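Local coordinates for protein cytosine deaminase (Klebsiella pneumoniae, PDB 4R88) that catalyses the hydrolytic deamination of cytosine to uracil, as a metal-dependent member of the amidohydrolase family, at residues 56-61 with 306-311. Numbering follows the deposited sequence.
With FE2 (Fe (II) ion), chain T; 1LD (5-fluorocytosine), chain S.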
loop_
_atom_site.group_PDB
_atom_site.type_symbol
_atom_site.label_atom_id
_atom_site.label_comp_id
_atom_site.label_asym_id
_atom_site.label_seq_id
_atom_site.Cartn_x
_atom_site.Cartn_y
_atom_site.Cartn_z
ATOM N N HIS B 56 13.313 -4.496 11.439
ATOM C CA HIS B 56 12.785 -5.830 11.683
ATOM C C HIS B 56 12.582 -6.584 10.381
ATOM O O HIS B 56 11.606 -6.353 9.672
ATOM C CB HIS B 56 11.455 -5.723 12.428
ATOM C CG HIS B 56 10.907 -7.037 12.870
ATOM N ND1 HIS B 56 10.631 -7.319 14.193
ATOM C CD2 HIS B 56 10.575 -8.146 12.170
ATOM C CE1 HIS B 56 10.152 -8.545 14.284
ATOM N NE2 HIS B 56 10.110 -9.066 13.073
ATOM N N ILE B 57 13.498 -7.493 10.075
ATOM C CA ILE B 57 13.368 -8.344 8.899
ATOM C C ILE B 57 13.937 -9.748 9.190
ATOM O O ILE B 57 14.754 -9.906 10.078
ATOM C CB ILE B 57 14.042 -7.699 7.678
ATOM C CG1 ILE B 57 13.584 -8.367 6.383
ATOM C CG2 ILE B 57 15.587 -7.721 7.824
ATOM C CD1 ILE B 57 13.922 -7.556 5.137
ATOM N N HIS B 58 13.457 -10.762 8.480
ATOM C CA HIS B 58 13.945 -12.134 8.662
ATOM C C HIS B 58 14.792 -12.556 7.468
ATOM O O HIS B 58 14.289 -13.229 6.570
ATOM C CB HIS B 58 12.769 -13.105 8.812
ATOM C CG HIS B 58 12.006 -12.922 10.082
ATOM N ND1 HIS B 58 12.240 -13.688 11.204
ATOM C CD2 HIS B 58 11.040 -12.040 10.423
ATOM C CE1 HIS B 58 11.449 -13.288 12.181
ATOM N NE2 HIS B 58 10.711 -12.289 11.732
ATOM N N LEU B 59 16.064 -12.149 7.452
ATOM C CA LEU B 59 16.965 -12.460 6.335
ATOM C C LEU B 59 17.292 -13.949 6.162
ATOM O O LEU B 59 17.639 -14.379 5.057
ATOM C CB LEU B 59 18.283 -11.684 6.441
ATOM C CG LEU B 59 18.245 -10.177 6.222
ATOM C CD1 LEU B 59 19.677 -9.626 6.266
ATOM C CD2 LEU B 59 17.553 -9.850 4.907
ATOM N N ASP B 60 17.223 -14.731 7.237
ATOM C CA ASP B 60 17.483 -16.163 7.100
ATOM C C ASP B 60 16.399 -16.849 6.280
ATOM O O ASP B 60 16.674 -17.815 5.567
ATOM C CB ASP B 60 17.719 -16.855 8.454
ATOM C CG ASP B 60 16.515 -16.801 9.372
ATOM O OD1 ASP B 60 16.445 -17.641 10.294
ATOM O OD2 ASP B 60 15.650 -15.919 9.188
ATOM N N ALA B 61 15.187 -16.297 6.336
ATOM C CA ALA B 61 14.036 -16.861 5.634
ATOM C C ALA B 61 13.727 -16.174 4.299
ATOM O O ALA B 61 12.850 -16.621 3.575
ATOM C CB ALA B 61 12.800 -16.805 6.534
ATOM N N ALA B 306 8.253 -1.487 9.868
ATOM C CA ALA B 306 9.243 -2.396 9.299
ATOM C C ALA B 306 8.593 -3.294 8.245
ATOM O O ALA B 306 7.386 -3.485 8.264
ATOM C CB ALA B 306 9.858 -3.240 10.398
ATOM N N GLN B 307 9.392 -3.859 7.342
ATOM C CA GLN B 307 8.873 -4.768 6.304
ATOM C C GLN B 307 8.625 -6.200 6.774
ATOM O O GLN B 307 7.772 -6.900 6.218
ATOM C CB GLN B 307 9.825 -4.802 5.105
ATOM C CG GLN B 307 9.873 -3.484 4.367
ATOM C CD GLN B 307 11.092 -3.345 3.480
ATOM O OE1 GLN B 307 11.051 -3.695 2.300
ATOM N NE2 GLN B 307 12.183 -2.821 4.042
ATOM N N ASP B 308 9.404 -6.641 7.759
ATOM C CA ASP B 308 9.299 -8.004 8.324
ATOM C C ASP B 308 9.767 -9.137 7.391
ATOM O O ASP B 308 10.687 -9.887 7.722
ATOM C CB ASP B 308 7.867 -8.280 8.835
ATOM C CG ASP B 308 7.817 -9.398 9.869
ATOM O OD1 ASP B 308 6.725 -9.708 10.384
ATOM O OD2 ASP B 308 8.876 -9.970 10.171
ATOM N N SER B 309 9.128 -9.266 6.233
ATOM C CA SER B 309 9.387 -10.390 5.338
ATOM C C SER B 309 9.549 -9.949 3.894
ATOM O O SER B 309 8.855 -9.049 3.436
ATOM C CB SER B 309 8.220 -11.382 5.379
ATOM O OG SER B 309 8.059 -11.979 6.654
ATOM N N ILE B 310 10.434 -10.616 3.166
ATOM C CA ILE B 310 10.464 -10.475 1.711
ATOM C C ILE B 310 10.440 -11.869 1.073
ATOM O O ILE B 310 11.408 -12.625 1.180
ATOM C CB ILE B 310 11.693 -9.640 1.262
ATOM C CG1 ILE B 310 11.502 -8.181 1.699
ATOM C CG2 ILE B 310 11.897 -9.750 -0.246
ATOM C CD1 ILE B 310 12.750 -7.285 1.531
ATOM N N GLN B 311 9.302 -12.220 0.469
ATOM C CA GLN B 311 9.127 -13.469 -0.274
ATOM C C GLN B 311 9.509 -14.700 0.549
ATOM O O GLN B 311 10.363 -15.495 0.144
ATOM C CB GLN B 311 9.895 -13.426 -1.601
ATOM C CG GLN B 311 9.458 -12.255 -2.505
ATOM C CD GLN B 311 10.360 -12.076 -3.706
ATOM O OE1 GLN B 311 11.300 -11.285 -3.677
ATOM N NE2 GLN B 311 10.069 -12.799 -4.775
HETATM FE FE FE2 T . 8.948 -10.940 12.565
HETATM N N1 1LD S . 8.180 -15.473 12.349
HETATM C C6 1LD S . 8.350 -14.957 11.116
HETATM C C2 1LD S . 7.210 -14.996 13.145
HETATM O O2 1LD S . 7.050 -15.525 14.406
HETATM N N3 1LD S . 6.383 -14.011 12.758
HETATM C C4 1LD S . 6.512 -13.471 11.534
HETATM N N4 1LD S . 5.616 -12.428 11.132
HETATM C C5 1LD S . 7.514 -13.936 10.668
HETATM F F 1LD S . 7.673 -13.414 9.448
HETATM O O HOH W 1 11.913 -12.577 5.016
#
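H56, H58 and D308 reach the same iron(II) ion from the two segments: H56 NE2 binds it at 2.3 Å and H58 NE2 at 2.4 Å. The bond from D308 OD2 to the iron is longer, 2.6 Å. H209, from strand 205-210, adds a fourth protein ligand. With its CG anti to the backbone N (chi1 -158°), the D308 side chain runs alongside both imidazoles, and its carboxylate stands perpendicular to the H56 ring but only 41° from that of H58.

Behind the metal, the backbones meet in a single beta bridge at I57 and D308. D308 N donates to H56 O (2.9 Å), and D308 O accepts from H58 N, so both main-chain polar groups of this metal ligand are tied to the segment carrying the two histidines. A water extends the link, donating to H58 O and accepting from I310 N.

D308 OD1 lies 3.0 Å from N4 of the bound 5-fluorocytosine, the exocyclic amino nitrogen, whose counterpart in cytosine is lost on deamination. The ligand's C6 sits over one face of the H58 ring, near its rim. S309 OG comes near the fluorine but is hydrogen-bonded to D312 and to E273, which also bonds the ligand. Packing then takes over: I57 CD1 meets I310 CD1 at 3.8 Å, and the CB atoms of H56 and A306 touch.

The His-X-His motif of the first barrel strand and the aspartate just after strand 303-305 are hallmarks of the amidohydrolase TIM barrel. Here the single I57-D308 bridge links that first strand to the loop following the last one, with helix 92-108 packing against L59, Q307 and I310.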